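Local coordinates for protein Poly(beta-D-mannuronate) C5 epimerase (Pseudomonas syringae pv. tomato, PDB 4NK6) that epimerises mannuronate residues of the alginate chain to guluronate in the periplasm and belongs to the complex that shields the new polymer from degradation, at residues A75-V78 with V79-K82; V104-Q107 with F108-V112; A175-T178 with P179-R183. All coordinates share one frame; numbering follows the deposited sequence.

Interaction 1 (A75-V78 with V79-K82); sequences AEWV and VRQK
Glu76 OE1 accepts two N-H groups of Arg80, one from NH1 and one from NH2. The two residues are four apart on the short helix 75-81, so this is an i to i+4 salt bridge spanning one turn of the helix. Arg80 NH1 stands 2.9 Å from Glu76 OE1. The bond from Arg80 NH2 to the same Glu76 OE1 is longer, 3.2 Å, and more bent. OE1 lies in the guanidinium plane and meets the end of the group. The carboxylate is turned 49° out of that plane and is met on its anti side, away from OE2. NH2 uses the anti lone pair of OE1, while NH1 reaches it from somewhat above the carboxylate plane. Glu76 CG sits between the backbone N and the carbonyl carbon (chi1 67°), and the rest of the chain runs out beside the extended arm of Arg80.

The same guanidinium makes a cation-pi contact with Trp77. Arg80 CZ is 4.6 Å from the centre of the six-membered ring of Trp77, over its face. The group is steeply tilted, with its plane 60° from the ring, and Arg80 NH1 leads, 3.4 Å from Trp77 CZ3. Glu76 CG covers the same ring face near its rim. The indole is buried and also packs on Met58 and Phe149, while Arg80 leans on Phe182.

Backbone bonds of the alpha-helical kind run alongside. Val79 N bonds to Ala75 O, Arg80 N to Glu76 O and Gln81 N to Trp77 O. Gln81 sends its OE1 to Gln86 N, beyond the helix. Lys82, with positive phi, leaves the helical path. Gln81 CG packs against Trp77 O, one turn back, at 3.5 Å, and Val79 CG2 rests 3.4 Å from Ala75 O.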
loop_
_atom_site.group_PDB
_atom_site.type_symbol
_atom_site.label_atom_id
_atom_site.label_comp_id
_atom_site.label_asym_id
_atom_site.label_seq_id
_atom_site.Cartn_x
_atom_site.Cartn_y
_atom_site.Cartn_z
ATOM N N ALA A 75 -25.969 -6.438 10.231
ATOM C CA ALA A 75 -26.754 -5.402 10.902
ATOM C C ALA A 75 -26.221 -3.984 10.683
ATOM O O ALA A 75 -26.989 -3.071 10.405
ATOM C CB ALA A 75 -26.886 -5.707 12.406
ATOM N N GLU A 76 -24.909 -3.801 10.787
ATOM C CA GLU A 76 -24.343 -2.471 10.595
ATOM C C GLU A 76 -24.638 -1.945 9.181
ATOM O O GLU A 76 -24.800 -0.739 8.982
ATOM C CB GLU A 76 -22.832 -2.440 10.914
ATOM C CG GLU A 76 -21.963 -3.243 9.954
ATOM C CD GLU A 76 -20.466 -3.099 10.236
ATOM O OE1 GLU A 76 -19.928 -1.987 10.070
ATOM O OE2 GLU A 76 -19.827 -4.101 10.619
ATOM N N TRP A 77 -24.739 -2.851 8.210
ATOM C CA TRP A 77 -25.033 -2.461 6.829
ATOM C C TRP A 77 -26.523 -2.180 6.630
ATOM O O TRP A 77 -26.905 -1.287 5.862
ATOM C CB TRP A 77 -24.509 -3.521 5.848
ATOM C CG TRP A 77 -23.069 -3.790 6.120
ATOM C CD1 TRP A 77 -22.542 -4.862 6.790
ATOM C CD2 TRP A 77 -21.969 -2.932 5.801
ATOM N NE1 TRP A 77 -21.173 -4.730 6.887
ATOM C CE2 TRP A 77 -20.797 -3.552 6.291
ATOM C CE3 TRP A 77 -21.856 -1.703 5.134
ATOM C CZ2 TRP A 77 -19.528 -2.989 6.128
ATOM C CZ3 TRP A 77 -20.594 -1.141 4.980
ATOM C CH2 TRP A 77 -19.448 -1.784 5.474
ATOM N N VAL A 78 -27.360 -2.938 7.329
ATOM C CA VAL A 78 -28.792 -2.659 7.366
ATOM C C VAL A 78 -29.043 -1.238 7.881
ATOM O O VAL A 78 -29.864 -0.506 7.337
ATOM C CB VAL A 78 -29.537 -3.680 8.247
ATOM C CG1 VAL A 78 -30.988 -3.248 8.490
ATOM C CG2 VAL A 78 -29.500 -5.055 7.586
ATOM N N VAL A 79 -28.306 -0.844 8.913
ATOM C CA VAL A 79 -28.464 0.476 9.514
ATOM C C VAL A 79 -28.073 1.587 8.534
ATOM O O VAL A 79 -28.796 2.568 8.379
ATOM C CB VAL A 79 -27.651 0.589 10.823
ATOM C CG1 VAL A 79 -27.599 2.040 11.320
ATOM C CG2 VAL A 79 -28.252 -0.330 11.881
ATOM N N ARG A 80 -26.940 1.417 7.863
ATOM C CA ARG A 80 -26.485 2.401 6.888
ATOM C C ARG A 80 -27.458 2.582 5.716
ATOM O O ARG A 80 -27.770 3.710 5.342
ATOM C CB ARG A 80 -25.071 2.063 6.389
ATOM C CG ARG A 80 -24.046 2.116 7.501
ATOM C CD ARG A 80 -22.592 2.012 7.019
ATOM N NE ARG A 80 -21.715 2.077 8.187
ATOM C CZ ARG A 80 -21.116 1.027 8.738
ATOM N NH1 ARG A 80 -21.242 -0.182 8.195
ATOM N NH2 ARG A 80 -20.378 1.186 9.824
ATOM N N GLN A 81 -27.951 1.479 5.160
ATOM C CA GLN A 81 -28.815 1.535 3.980
ATOM C C GLN A 81 -30.284 1.693 4.308
ATOM O O GLN A 81 -31.107 1.900 3.409
ATOM C CB GLN A 81 -28.622 0.285 3.130
ATOM C CG GLN A 81 -27.190 0.122 2.647
ATOM C CD GLN A 81 -27.101 -0.853 1.505
ATOM O OE1 GLN A 81 -28.123 -1.218 0.921
ATOM N NE2 GLN A 81 -25.888 -1.298 1.186
ATOM N N LYS A 82 -30.601 1.593 5.598
ATOM C CA LYS A 82 -31.981 1.561 6.089
ATOM C C LYS A 82 -32.833 0.536 5.358
ATOM O O LYS A 82 -33.947 0.827 4.935
ATOM C CB LYS A 82 -32.614 2.953 6.058
ATOM C CG LYS A 82 -31.980 3.902 7.072
ATOM C CD LYS A 82 -32.731 5.218 7.173
ATOM C CE LYS A 82 -32.076 6.144 8.193
ATOM N NZ LYS A 82 -32.720 7.487 8.210
#

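Interaction 2 (V104-Q107 with F108-V112); sequences VPKQ and FLSEV
Val104 CG1 packs on Phe108 CB at 3.7 Å and on Leu109 CB at 3.8 Å. This is the tight, inner side of a helix-to-strand turn in the right-handed beta-helix protein, joining helix 97-103 to strand 109-113. Val104 CG1 is anti to the backbone N (chi1 179°), and its side chain crosses those of Phe108 and Leu109 at about a right angle. Val104 also touches Ile88, and Leu109 packs on Leu100, Val101 and Ala119.

Pro105 O closes a tight turn in the loop by accepting the N-H groups three and four residues on. Phe108 N is 2.9 Å from Pro105 O. Leu109 N is 3.1 Å from the same Pro105 O. Lys106 and Gln107, between Pro105 and Phe108, have helical backbone angles.

Against the buried Val104 and Leu109, the other side is exposed and more polar. Pro105, Lys106 and Gln107 lie at the surface there, and the contacts are single ones. Gln107 lies alongside Phe108, and its amide is stacked almost parallel to the ring, 8° apart. Gln107 CG makes a CH-pi contact, 3.6 Å from the centre of the Phe108 ring and nearly straight above it. Lys106 runs extended and bends only at its last torsion (chi4 66°). The bend brings Lys106 NZ to a hydrogen bond with Ser110 OG, 3.0 Å away.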
loop_
_atom_site.group_PDB
_atom_site.type_symbol
_atom_site.label_atom_id
_atom_site.label_comp_id
_atom_site.label_asym_id
_atom_site.label_seq_id
_atom_site.Cartn_x
_atom_site.Cartn_y
_atom_site.Cartn_z
ATOM N N VAL A 104 -28.823 3.014 -13.013
ATOM C CA VAL A 104 -29.120 2.953 -11.580
ATOM C C VAL A 104 -30.009 4.118 -11.140
ATOM O O VAL A 104 -29.769 5.262 -11.531
ATOM C CB VAL A 104 -27.811 2.950 -10.756
ATOM C CG1 VAL A 104 -28.088 2.919 -9.255
ATOM C CG2 VAL A 104 -26.944 1.767 -11.164
ATOM N N PRO A 105 -31.043 3.830 -10.329
ATOM C CA PRO A 105 -31.930 4.874 -9.798
ATOM C C PRO A 105 -31.167 5.983 -9.081
ATOM O O PRO A 105 -30.195 5.703 -8.394
ATOM C CB PRO A 105 -32.809 4.110 -8.804
ATOM C CG PRO A 105 -32.869 2.731 -9.365
ATOM C CD PRO A 105 -31.496 2.481 -9.947
ATOM N N LYS A 106 -31.613 7.222 -9.264
ATOM C CA LYS A 106 -30.969 8.402 -8.684
ATOM C C LYS A 106 -30.676 8.281 -7.178
ATOM O O LYS A 106 -29.627 8.735 -6.700
ATOM C CB LYS A 106 -31.826 9.646 -8.967
ATOM C CG LYS A 106 -31.194 10.973 -8.550
ATOM C CD LYS A 106 -32.083 12.159 -8.949
ATOM C CE LYS A 106 -31.497 13.496 -8.488
ATOM N NZ LYS A 106 -30.210 13.834 -9.170
ATOM N N GLN A 107 -31.586 7.655 -6.434
ATOM C CA GLN A 107 -31.403 7.503 -4.991
ATOM C C GLN A 107 -30.164 6.679 -4.628
ATOM O O GLN A 107 -29.655 6.787 -3.512
ATOM C CB GLN A 107 -32.648 6.897 -4.331
ATOM C CG GLN A 107 -32.854 5.419 -4.622
ATOM C CD GLN A 107 -34.173 4.889 -4.082
ATOM O OE1 GLN A 107 -34.468 5.008 -2.890
ATOM N NE2 GLN A 107 -34.975 4.303 -4.963
ATOM N N PHE A 108 -29.673 5.864 -5.559
ATOM C CA PHE A 108 -28.487 5.038 -5.277
ATOM C C PHE A 108 -27.224 5.558 -5.961
ATOM O O PHE A 108 -26.107 5.304 -5.505
ATOM C CB PHE A 108 -28.740 3.586 -5.681
ATOM C CG PHE A 108 -29.885 2.949 -4.945
ATOM C CD1 PHE A 108 -30.032 3.140 -3.579
ATOM C CD2 PHE A 108 -30.815 2.167 -5.615
ATOM C CE1 PHE A 108 -31.090 2.563 -2.884
ATOM C CE2 PHE A 108 -31.879 1.585 -4.927
ATOM C CZ PHE A 108 -32.009 1.783 -3.556
ATOM N N LEU A 109 -27.407 6.273 -7.064
ATOM C CA LEU A 109 -26.286 6.845 -7.806
ATOM C C LEU A 109 -26.779 8.093 -8.531
ATOM O O LEU A 109 -27.521 8.002 -9.498
ATOM C CB LEU A 109 -25.721 5.833 -8.806
ATOM C CG LEU A 109 -24.509 6.302 -9.614
ATOM C CD1 LEU A 109 -23.393 6.791 -8.692
ATOM C CD2 LEU A 109 -24.001 5.191 -10.530
ATOM N N SER A 110 -26.363 9.256 -8.047
ATOM C CA SER A 110 -26.930 10.523 -8.490
ATOM C C SER A 110 -25.866 11.463 -9.039
ATOM O O SER A 110 -24.802 11.617 -8.438
ATOM C CB SER A 110 -27.645 11.191 -7.310
ATOM O OG SER A 110 -28.018 12.523 -7.612
ATOM N N GLU A 111 -26.153 12.090 -10.180
ATOM C CA GLU A 111 -25.293 13.140 -10.716
ATOM C C GLU A 111 -25.716 14.472 -10.111
ATOM O O GLU A 111 -26.740 15.029 -10.494
ATOM C CB GLU A 111 -25.403 13.214 -12.246
ATOM C CG GLU A 111 -24.457 14.233 -12.870
ATOM C CD GLU A 111 -24.269 14.051 -14.372
ATOM O OE1 GLU A 111 -25.115 13.394 -15.014
ATOM O OE2 GLU A 111 -23.262 14.565 -14.910
ATOM N N VAL A 112 -24.940 14.984 -9.164
ATOM C CA VAL A 112 -25.339 16.204 -8.464
ATOM C C VAL A 112 -24.991 17.482 -9.237
ATOM O O VAL A 112 -25.615 18.524 -9.048
ATOM C CB VAL A 112 -24.793 16.240 -7.023
ATOM C CG1 VAL A 112 -25.500 15.186 -6.178
ATOM C CG2 VAL A 112 -23.302 16.004 -7.013
#

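Interaction 3 (A175-T178 with P179-R183); sequences AYRT and PDEFR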
loop_
_atom_site.group_PDB
_atom_site.type_symbol
_atom_site.label_atom_id
_atom_site.label_comp_id
_atom_site.label_asym_id
_atom_site.label_seq_id
_atom_site.Cartn_x
_atom_site.Cartn_y
_atom_site.Cartn_z
ATOM N N ALA A 175 -13.197 13.544 6.390
ATOM C CA ALA A 175 -11.914 13.767 7.056
ATOM C C ALA A 175 -11.735 12.814 8.235
ATOM O O ALA A 175 -12.689 12.532 8.956
ATOM C CB ALA A 175 -11.787 15.223 7.512
ATOM N N TYR A 176 -10.517 12.304 8.409
ATOM C CA TYR A 176 -10.259 11.323 9.457
ATOM C C TYR A 176 -10.559 11.882 10.837
ATOM O O TYR A 176 -10.204 13.016 11.132
ATOM C CB TYR A 176 -8.806 10.848 9.419
ATOM C CG TYR A 176 -8.497 9.963 10.584
ATOM C CD1 TYR A 176 -8.975 8.661 10.621
ATOM C CD2 TYR A 176 -7.767 10.437 11.673
ATOM C CE1 TYR A 176 -8.721 7.842 11.695
ATOM C CE2 TYR A 176 -7.511 9.615 12.767
ATOM C CZ TYR A 176 -7.995 8.318 12.763
ATOM O OH TYR A 176 -7.761 7.476 13.815
ATOM N N ARG A 177 -11.202 11.078 11.681
ATOM C CA ARG A 177 -11.482 11.479 13.058
ATOM C C ARG A 177 -11.100 10.410 14.080
ATOM O O ARG A 177 -10.515 10.715 15.106
ATOM C CB ARG A 177 -12.969 11.824 13.235
ATOM C CG ARG A 177 -13.405 13.090 12.521
ATOM C CD ARG A 177 -14.852 13.458 12.838
ATOM N NE ARG A 177 -15.826 12.547 12.242
ATOM C CZ ARG A 177 -17.053 12.911 11.878
ATOM N NH1 ARG A 177 -17.448 14.171 12.039
ATOM N NH2 ARG A 177 -17.884 12.022 11.344
ATOM N N THR A 178 -11.455 9.160 13.820
ATOM C CA THR A 178 -11.253 8.118 14.818
ATOM C C THR A 178 -11.060 6.772 14.103
ATOM O O THR A 178 -11.536 6.603 12.977
ATOM C CB THR A 178 -12.433 8.117 15.845
ATOM O OG1 THR A 178 -12.098 7.325 16.987
ATOM C CG2 THR A 178 -13.713 7.587 15.228
ATOM N N PRO A 179 -10.312 5.833 14.720
ATOM C CA PRO A 179 -9.988 4.576 14.022
ATOM C C PRO A 179 -11.189 3.733 13.575
ATOM O O PRO A 179 -11.150 3.155 12.491
ATOM C CB PRO A 179 -9.176 3.793 15.067
ATOM C CG PRO A 179 -8.577 4.861 15.954
ATOM C CD PRO A 179 -9.627 5.930 16.029
ATOM N N ASP A 180 -12.238 3.661 14.385
ATOM C CA ASP A 180 -13.316 2.706 14.123
ATOM C C ASP A 180 -14.517 3.265 13.361
ATOM O O ASP A 180 -15.483 2.555 13.131
ATOM C CB ASP A 180 -13.787 2.056 15.431
ATOM C CG ASP A 180 -12.694 1.235 16.103
ATOM O OD1 ASP A 180 -11.885 0.605 15.395
ATOM O OD2 ASP A 180 -12.638 1.226 17.341
ATOM N N GLU A 181 -14.465 4.534 12.980
ATOM C CA GLU A 181 -15.558 5.119 12.218
ATOM C C GLU A 181 -15.451 4.661 10.768
ATOM O O GLU A 181 -14.417 4.857 10.138
ATOM C CB GLU A 181 -15.495 6.646 12.288
ATOM C CG GLU A 181 -16.512 7.353 11.407
ATOM C CD GLU A 181 -16.382 8.863 11.461
ATOM O OE1 GLU A 181 -15.242 9.376 11.537
ATOM O OE2 GLU A 181 -17.425 9.540 11.426
ATOM N N PHE A 182 -16.509 4.048 10.246
ATOM C CA PHE A 182 -16.499 3.580 8.863
ATOM C C PHE A 182 -16.178 4.716 7.888
ATOM O O PHE A 182 -16.738 5.811 7.993
ATOM C CB PHE A 182 -17.859 2.953 8.479
ATOM C CG PHE A 182 -18.037 2.791 6.983
ATOM C CD1 PHE A 182 -17.592 1.645 6.340
ATOM C CD2 PHE A 182 -18.612 3.803 6.215
ATOM C CE1 PHE A 182 -17.727 1.500 4.959
ATOM C CE2 PHE A 182 -18.738 3.668 4.833
ATOM C CZ PHE A 182 -18.297 2.510 4.207
ATOM N N ARG A 183 -15.269 4.458 6.948
ATOM C CA ARG A 183 -15.075 5.339 5.802
ATOM C C ARG A 183 -14.988 4.466 4.559
ATOM O O ARG A 183 -14.429 3.369 4.610
ATOM C CB ARG A 183 -13.811 6.208 5.953
ATOM C CG ARG A 183 -13.827 7.095 7.204
ATOM C CD ARG A 183 -12.731 8.162 7.177
ATOM N NE ARG A 183 -11.399 7.593 6.988
ATOM C CZ ARG A 183 -10.318 8.306 6.675
ATOM N NH1 ARG A 183 -10.395 9.626 6.521
ATOM N NH2 ARG A 183 -9.155 7.702 6.518
HETATM O O HOH W 1 -14.692 10.739 9.041
HETATM O O HOH W 2 -12.695 8.922 11.038
HETATM O O HOH W 3 -12.102 6.353 10.419
HETATM O O HOH W 4 -12.588 4.781 17.062
#
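Glu181 reaches back across a type I beta turn, Thr178 to Glu181, to meet Thr178 and Arg177. Glu181 CB lies 3.6 Å from Thr178 CG2. CG is anti to the backbone N (chi1 174°), which sets the direction of the chain. The rest runs straight on and carries the carboxylate to the edge of the Arg177 guanidinium. The two groups are nearly coplanar, 21° apart. At the tip Arg177 NH2 forms a salt bridge to Glu181 OE2 on its syn lone pair; the modelled length, 2.5 Å, is doubtful. Glu181 OE1 takes Arg177 NE in a weak but straight bond of 3.3 Å. Glu181 OE1 also has water 2 at 2.6 Å and water 1 at 2.9 Å. Water 2 also accepts from Arg177 N, and water 1 lies beside Ala175 O. Water 3 lies within hydrogen-bonding distance of Thr178 O and Glu181 O.

Arg183, two residues on, has Tyr176 CD1 over the face of its guanidinium, with the ring plane steeply turned. Asp243 pairs with Arg183 NH1 and accepts from Tyr176 N, and Gly205 O takes Arg183 NE. The whole is a type I beta turn whose last residue, Glu181, is salt-bridged to Arg177 just before the turn, in the loop between strands 172-173 and 186-188 of the beta-helix.

The three contacts follow one another along the chain, and none overlaps another in sequence. Interactions 1 and 3 are in direct touch, although their centres are about 17 Å apart. Phe182, which takes no part in the turn contact itself, joins them. Phe182 CB packs 3.4 Å from Arg80 NH2, and Phe182 CE1 packs 3.7 Å from Trp77 CH2. Interaction 2 stands apart. Its nearest atoms are about 6 Å from interaction 1 and about 13 Å from interaction 3. Gln86 links the two surroundings: its N bonds to Gln81 OE1 of interaction 1, and Phe108 of interaction 2 touches it. All three lie away from His274, the inferred proton acceptor.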